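Local coordinates for motility hub protein FimV (Pseudomonas aeruginosa, PDB 4MBQ), which supports type IV pilus assembly and twitching motility and activates the adenylate cyclase CyaB, with cytoplasmic tetratricopeptide motifs, including this fragment, involved in protein-protein interactions, at residues B[20-25]-B[53-58]; B[39-44]-B[57-62]. All coordinates share one frame; numbering follows the deposited sequence.

Interaction 1: B[20-25]-B[53-58]; sequences TKLDLA and QAEARE
The carboxylate of Glu55 forms a salt bridge through OE2 with NH2 of Arg26, one helical turn beyond Leu22, while the aliphatic part of the same side chain lies against Leu22 itself. Asp23 OD1 makes a second salt bridge, to NH1 of Arg26, so the guanidinium joins the acid of helix 50-62 to one on its own helix. This division of labour is a good example of a glutamate working at two levels: its charge is paired, and its methylene serves as hydrocarbon surface. CG of Glu55 is the part that meets Leu22, lying 3.9 Å from Leu22 CD2 and 4.2 Å from Leu22 CD1, so both methyls of the fork rest near one methylene. The two side chains meet at a slant rather than running alongside each other. In Glu55, chi1 of 169° sets CG opposite the backbone N and against the leucine fork; the turn about CB-CG (chi2 72°) then swings the carboxylate off toward Arg26.

Next along helix 50-62 comes Ala56, whose CB is 4.3 Å from Leu22 CD2. The same methyl approaches the backbone N of Ala56 at 4.2 Å, so it lies close to the helix surface itself. Such a small neighbour suits a close approach of the backbones: the CA atoms of Leu22 and Ala56 are 7.1 Å apart. The contact is modest, burying 109 Å² in all, and Leu22 alone makes it on the 20-25 side. On another side of that helix, Leu24 packs on Leu24 of the second subunit and on Met31 of the third. First and third helices running roughly parallel, with an antiparallel one between them in the chain, are consistent with a tetratricopeptide repeat fold.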
loop_
_atom_site.group_PDB
_atom_site.type_symbol
_atom_site.label_atom_id
_atom_site.label_comp_id
_atom_site.label_asym_id
_atom_site.label_seq_id
_atom_site.Cartn_x
_atom_site.Cartn_y
_atom_site.Cartn_z
ATOM N N THR B 20 9.539 2.891 -2.623
ATOM C CA THR B 20 8.207 2.304 -2.717
ATOM C C THR B 20 7.988 1.280 -1.612
ATOM O O THR B 20 6.932 1.245 -0.979
ATOM C CB THR B 20 7.987 1.615 -4.075
ATOM O OG1 THR B 20 8.194 2.558 -5.134
ATOM C CG2 THR B 20 6.573 1.057 -4.167
ATOM N N LYS B 21 8.996 0.445 -1.381
ATOM C CA LYS B 21 8.898 -0.593 -0.365
ATOM C C LYS B 21 8.826 -0.007 1.042
ATOM O O LYS B 21 8.180 -0.572 1.921
ATOM C CB LYS B 21 10.055 -1.590 -0.499
ATOM C CG LYS B 21 9.927 -2.487 -1.726
ATOM C CD LYS B 21 11.124 -3.408 -1.902
ATOM C CE LYS B 21 10.922 -4.319 -3.111
ATOM N NZ LYS B 21 12.092 -5.199 -3.363
ATOM N N LEU B 22 9.479 1.132 1.248
ATOM C CA LEU B 22 9.426 1.814 2.536
ATOM C C LEU B 22 8.006 2.277 2.846
ATOM O O LEU B 22 7.534 2.158 3.978
ATOM C CB LEU B 22 10.391 3.001 2.564
ATOM C CG LEU B 22 11.851 2.666 2.876
ATOM C CD1 LEU B 22 12.737 3.895 2.730
ATOM C CD2 LEU B 22 11.954 2.094 4.278
ATOM N N ASP B 23 7.324 2.802 1.837
ATOM C CA ASP B 23 5.938 3.226 2.012
ATOM C C ASP B 23 5.009 2.030 2.195
ATOM O O ASP B 23 4.049 2.099 2.959
ATOM C CB ASP B 23 5.486 4.115 0.854
ATOM C CG ASP B 23 5.928 5.555 1.025
ATOM O OD1 ASP B 23 5.726 6.121 2.121
ATOM O OD2 ASP B 23 6.490 6.124 0.068
ATOM N N LEU B 24 5.310 0.930 1.509
ATOM C CA LEU B 24 4.555 -0.308 1.687
ATOM C C LEU B 24 4.721 -0.842 3.105
ATOM O O LEU B 24 3.770 -1.343 3.703
ATOM C CB LEU B 24 4.992 -1.372 0.677
ATOM C CG LEU B 24 4.480 -1.232 -0.755
ATOM C CD1 LEU B 24 4.758 -2.505 -1.539
ATOM C CD2 LEU B 24 2.999 -0.899 -0.765
ATOM N N ALA B 25 5.935 -0.736 3.636
ATOM C CA ALA B 25 6.207 -1.179 4.996
ATOM C C ALA B 25 5.412 -0.349 5.995
ATOM O O ALA B 25 4.855 -0.887 6.952
ATOM C CB ALA B 25 7.696 -1.104 5.299
ATOM N N GLN B 53 18.107 2.875 4.047
ATOM C CA GLN B 53 18.530 1.864 5.010
ATOM C C GLN B 53 18.332 2.371 6.430
ATOM O O GLN B 53 17.836 1.647 7.295
ATOM C CB GLN B 53 20.004 1.501 4.806
ATOM C CG GLN B 53 20.282 0.610 3.607
ATOM C CD GLN B 53 21.754 0.255 3.485
ATOM O OE1 GLN B 53 22.591 1.118 3.221
ATOM N NE2 GLN B 53 22.075 -1.016 3.689
ATOM N N ALA B 54 18.724 3.620 6.664
ATOM C CA ALA B 54 18.602 4.225 7.984
ATOM C C ALA B 54 17.146 4.263 8.435
ATOM O O ALA B 54 16.839 3.983 9.596
ATOM C CB ALA B 54 19.204 5.623 7.989
ATOM N N GLU B 55 16.252 4.598 7.510
ATOM C CA GLU B 55 14.825 4.627 7.806
ATOM C C GLU B 55 14.283 3.234 8.106
ATOM O O GLU B 55 13.449 3.061 8.999
ATOM C CB GLU B 55 14.044 5.262 6.651
ATOM C CG GLU B 55 12.526 5.095 6.736
ATOM C CD GLU B 55 11.873 5.952 7.816
ATOM O OE1 GLU B 55 12.583 6.466 8.707
ATOM O OE2 GLU B 55 10.635 6.116 7.769
ATOM N N ALA B 56 14.758 2.245 7.351
ATOM C CA ALA B 56 14.348 0.862 7.556
ATOM C C ALA B 56 14.741 0.402 8.951
ATOM O O ALA B 56 13.951 -0.228 9.655
ATOM C CB ALA B 56 14.971 -0.042 6.501
ATOM N N ARG B 57 15.969 0.730 9.344
ATOM C CA ARG B 57 16.465 0.395 10.672
ATOM C C ARG B 57 15.622 1.062 11.752
ATOM O O ARG B 57 15.278 0.437 12.755
ATOM C CB ARG B 57 17.934 0.802 10.814
ATOM C CG ARG B 57 18.865 0.073 9.855
ATOM C CD ARG B 57 20.306 0.532 10.004
ATOM N NE ARG B 57 21.195 -0.188 9.097
ATOM C CZ ARG B 57 21.978 0.395 8.194
ATOM N NH1 ARG B 57 21.995 1.716 8.080
ATOM N NH2 ARG B 57 22.750 -0.346 7.410
ATOM N N GLU B 58 15.291 2.332 11.536
ATOM C CA GLU B 58 14.470 3.084 12.480
ATOM C C GLU B 58 13.098 2.436 12.631
ATOM O O GLU B 58 12.601 2.266 13.744
ATOM C CB GLU B 58 14.316 4.538 12.026
#

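Interaction 2: B[39-44]-B[57-62]; sequences DILDEV and RELLER
Leu41 meets two consecutive leucines, Leu59 and Leu60, and does so mainly through one methyl. Its CD1 sits 3.8 Å from Leu59 CB and the same distance, 3.8 Å, from Leu60 CG, bridging the two residues close to where their side chains leave helix 50-62. The second methyl of the fork, Leu41 CD2, reaches Leu59 CD1 at 4.0 Å. The two partners are met in different ways. Leu59 lies roughly perpendicular to Leu41, whereas Leu60 runs antiparallel alongside it, which brings Leu60 CD2 back to within 4.1 Å of Leu41 CB. The contact with Leu60 therefore extends along Leu41, while Leu59 is met only by the methyls at the end of Leu41. Leu41 also touches Ala56, one turn before Leu60, and Ala25 of helix 15-30.

Leu41 carries its CG opposite the carbonyl carbon (chi1 -71°), a setting that extends the fork across to the other helix. In all, 164 Å² is buried, 85 Å² of it on Leu41. This is apolar packing between helix 34-47 and helix 50-62, neighbours in sequence that run in broadly opposite directions, as successive helices do in the tetratricopeptide fold. The closest backbone approach is at Leu41 and Leu60, whose CA atoms are 7.5 Å apart.

Farther out, Leu60 also packs on Arg38 and Leu45 of helix 34-47. Round the same helix, Ile40 packs on Tyr28 of its own chain and on Tyr28 of the third subunit.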
loop_
_atom_site.group_PDB
_atom_site.type_symbol
_atom_site.label_atom_id
_atom_site.label_comp_id
_atom_site.label_asym_id
_atom_site.label_seq_id
_atom_site.Cartn_x
_atom_site.Cartn_y
_atom_site.Cartn_z
ATOM N N ASP B 39 9.407 -8.294 6.618
ATOM C CA ASP B 39 9.825 -8.948 5.381
ATOM C C ASP B 39 10.161 -7.922 4.302
ATOM O O ASP B 39 11.149 -8.064 3.581
ATOM C CB ASP B 39 8.740 -9.904 4.880
ATOM C CG ASP B 39 8.451 -11.026 5.858
ATOM O OD1 ASP B 39 9.219 -11.181 6.831
ATOM O OD2 ASP B 39 7.462 -11.761 5.649
ATOM N N ILE B 40 9.336 -6.885 4.203
ATOM C CA ILE B 40 9.551 -5.820 3.230
ATOM C C ILE B 40 10.774 -4.978 3.577
ATOM O O ILE B 40 11.562 -4.620 2.699
ATOM C CB ILE B 40 8.321 -4.900 3.127
ATOM C CG1 ILE B 40 7.142 -5.656 2.520
ATOM C CG2 ILE B 40 8.632 -3.677 2.285
ATOM C CD1 ILE B 40 5.990 -4.757 2.135
ATOM N N LEU B 41 10.926 -4.661 4.859
ATOM C CA LEU B 41 12.052 -3.856 5.321
ATOM C C LEU B 41 13.389 -4.575 5.150
ATOM O O LEU B 41 14.425 -3.933 4.969
ATOM C CB LEU B 41 11.851 -3.432 6.778
ATOM C CG LEU B 41 10.758 -2.379 6.988
ATOM C CD1 LEU B 41 10.447 -2.189 8.465
ATOM C CD2 LEU B 41 11.167 -1.061 6.349
ATOM N N ASP B 42 13.363 -5.905 5.206
ATOM C CA ASP B 42 14.567 -6.703 4.976
ATOM C C ASP B 42 15.086 -6.439 3.569
ATOM O O ASP B 42 16.292 -6.415 3.332
ATOM C CB ASP B 42 14.269 -8.195 5.158
ATOM C CG ASP B 42 15.509 -9.061 5.019
ATOM O OD1 ASP B 42 16.603 -8.608 5.416
ATOM O OD2 ASP B 42 15.389 -10.198 4.517
ATOM N N GLU B 43 14.158 -6.223 2.641
ATOM C CA GLU B 43 14.507 -5.950 1.254
ATOM C C GLU B 43 15.056 -4.532 1.095
ATOM O O GLU B 43 15.984 -4.302 0.321
ATOM C CB GLU B 43 13.293 -6.174 0.354
ATOM C CG GLU B 43 12.692 -7.567 0.499
ATOM C CD GLU B 43 11.492 -7.795 -0.399
ATOM O OE1 GLU B 43 11.047 -6.833 -1.060
ATOM O OE2 GLU B 43 10.997 -8.941 -0.444
ATOM N N VAL B 44 14.489 -3.589 1.840
ATOM C CA VAL B 44 14.973 -2.210 1.822
ATOM C C VAL B 44 16.426 -2.128 2.304
ATOM O O VAL B 44 17.246 -1.411 1.724
ATOM C CB VAL B 44 14.078 -1.288 2.677
ATOM C CG1 VAL B 44 14.649 0.122 2.723
ATOM C CG2 VAL B 44 12.662 -1.274 2.129
ATOM N N ARG B 57 15.969 0.730 9.344
ATOM C CA ARG B 57 16.465 0.395 10.672
ATOM C C ARG B 57 15.622 1.062 11.752
ATOM O O ARG B 57 15.278 0.437 12.755
ATOM C CB ARG B 57 17.934 0.802 10.814
ATOM C CG ARG B 57 18.865 0.073 9.855
ATOM C CD ARG B 57 20.306 0.532 10.004
ATOM N NE ARG B 57 21.195 -0.188 9.097
ATOM C CZ ARG B 57 21.978 0.395 8.194
ATOM N NH1 ARG B 57 21.995 1.716 8.080
ATOM N NH2 ARG B 57 22.750 -0.346 7.410
ATOM N N GLU B 58 15.291 2.332 11.536
ATOM C CA GLU B 58 14.470 3.084 12.480
ATOM C C GLU B 58 13.098 2.436 12.631
ATOM O O GLU B 58 12.601 2.266 13.744
ATOM C CB GLU B 58 14.316 4.538 12.026
ATOM N N LEU B 59 12.495 2.070 11.506
ATOM C CA LEU B 59 11.186 1.424 11.517
ATOM C C LEU B 59 11.232 0.069 12.220
ATOM O O LEU B 59 10.333 -0.265 12.995
ATOM C CB LEU B 59 10.648 1.266 10.094
ATOM C CG LEU B 59 10.176 2.562 9.433
ATOM C CD1 LEU B 59 9.696 2.311 8.010
ATOM C CD2 LEU B 59 9.080 3.209 10.268
ATOM N N LEU B 60 12.284 -0.700 11.954
ATOM C CA LEU B 60 12.447 -2.015 12.568
ATOM C C LEU B 60 12.593 -1.927 14.082
ATOM O O LEU B 60 12.006 -2.717 14.822
ATOM C CB LEU B 60 13.649 -2.751 11.967
ATOM C CG LEU B 60 13.445 -3.327 10.566
ATOM C CD1 LEU B 60 14.783 -3.631 9.910
ATOM C CD2 LEU B 60 12.582 -4.577 10.638
ATOM N N GLU B 61 13.381 -0.961 14.544
ATOM C CA GLU B 61 13.623 -0.808 15.971
ATOM C C GLU B 61 12.372 -0.322 16.694
ATOM O O GLU B 61 12.151 -0.665 17.855
ATOM C CB GLU B 61 14.814 0.120 16.220
ATOM C CG GLU B 61 16.160 -0.527 15.870
ATOM C CD GLU B 61 17.333 0.424 16.001
ATOM O OE1 GLU B 61 17.118 1.578 16.418
ATOM O OE2 GLU B 61 18.473 0.021 15.681
ATOM N N ARG B 62 11.553 0.460 16.001
ATOM C CA ARG B 62 10.278 0.905 16.557
ATOM C C ARG B 62 9.310 -0.266 16.687
ATOM O O ARG B 62 8.520 -0.325 17.626
ATOM C CB ARG B 62 9.657 2.005 15.695
ATOM C CG ARG B 62 10.341 3.357 15.816
#

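Overall arrangement
Interactions 1 and 2 are two sides of one small three-helix core, their centres 6 Å apart, with helix 50-62 common to both. It offers successive turns to its partners: Glu55 and Ala56 meet helix 15-30, Leu59 and Leu60 meet helix 34-47, and Ala56 touches both. The other two helices close the triangle by touching directly. Ala25 CB lies 3.6 Å from Leu41 CD2, and Leu22 CD2 lies 3.7 Å from Val44 CG1, so the leucine at the heart of each contact also packs on the helix used by the other. At the margin, Lys21 NZ forms a 3.0 Å salt bridge with Glu43 OE1, adding a charged link to the apolar core.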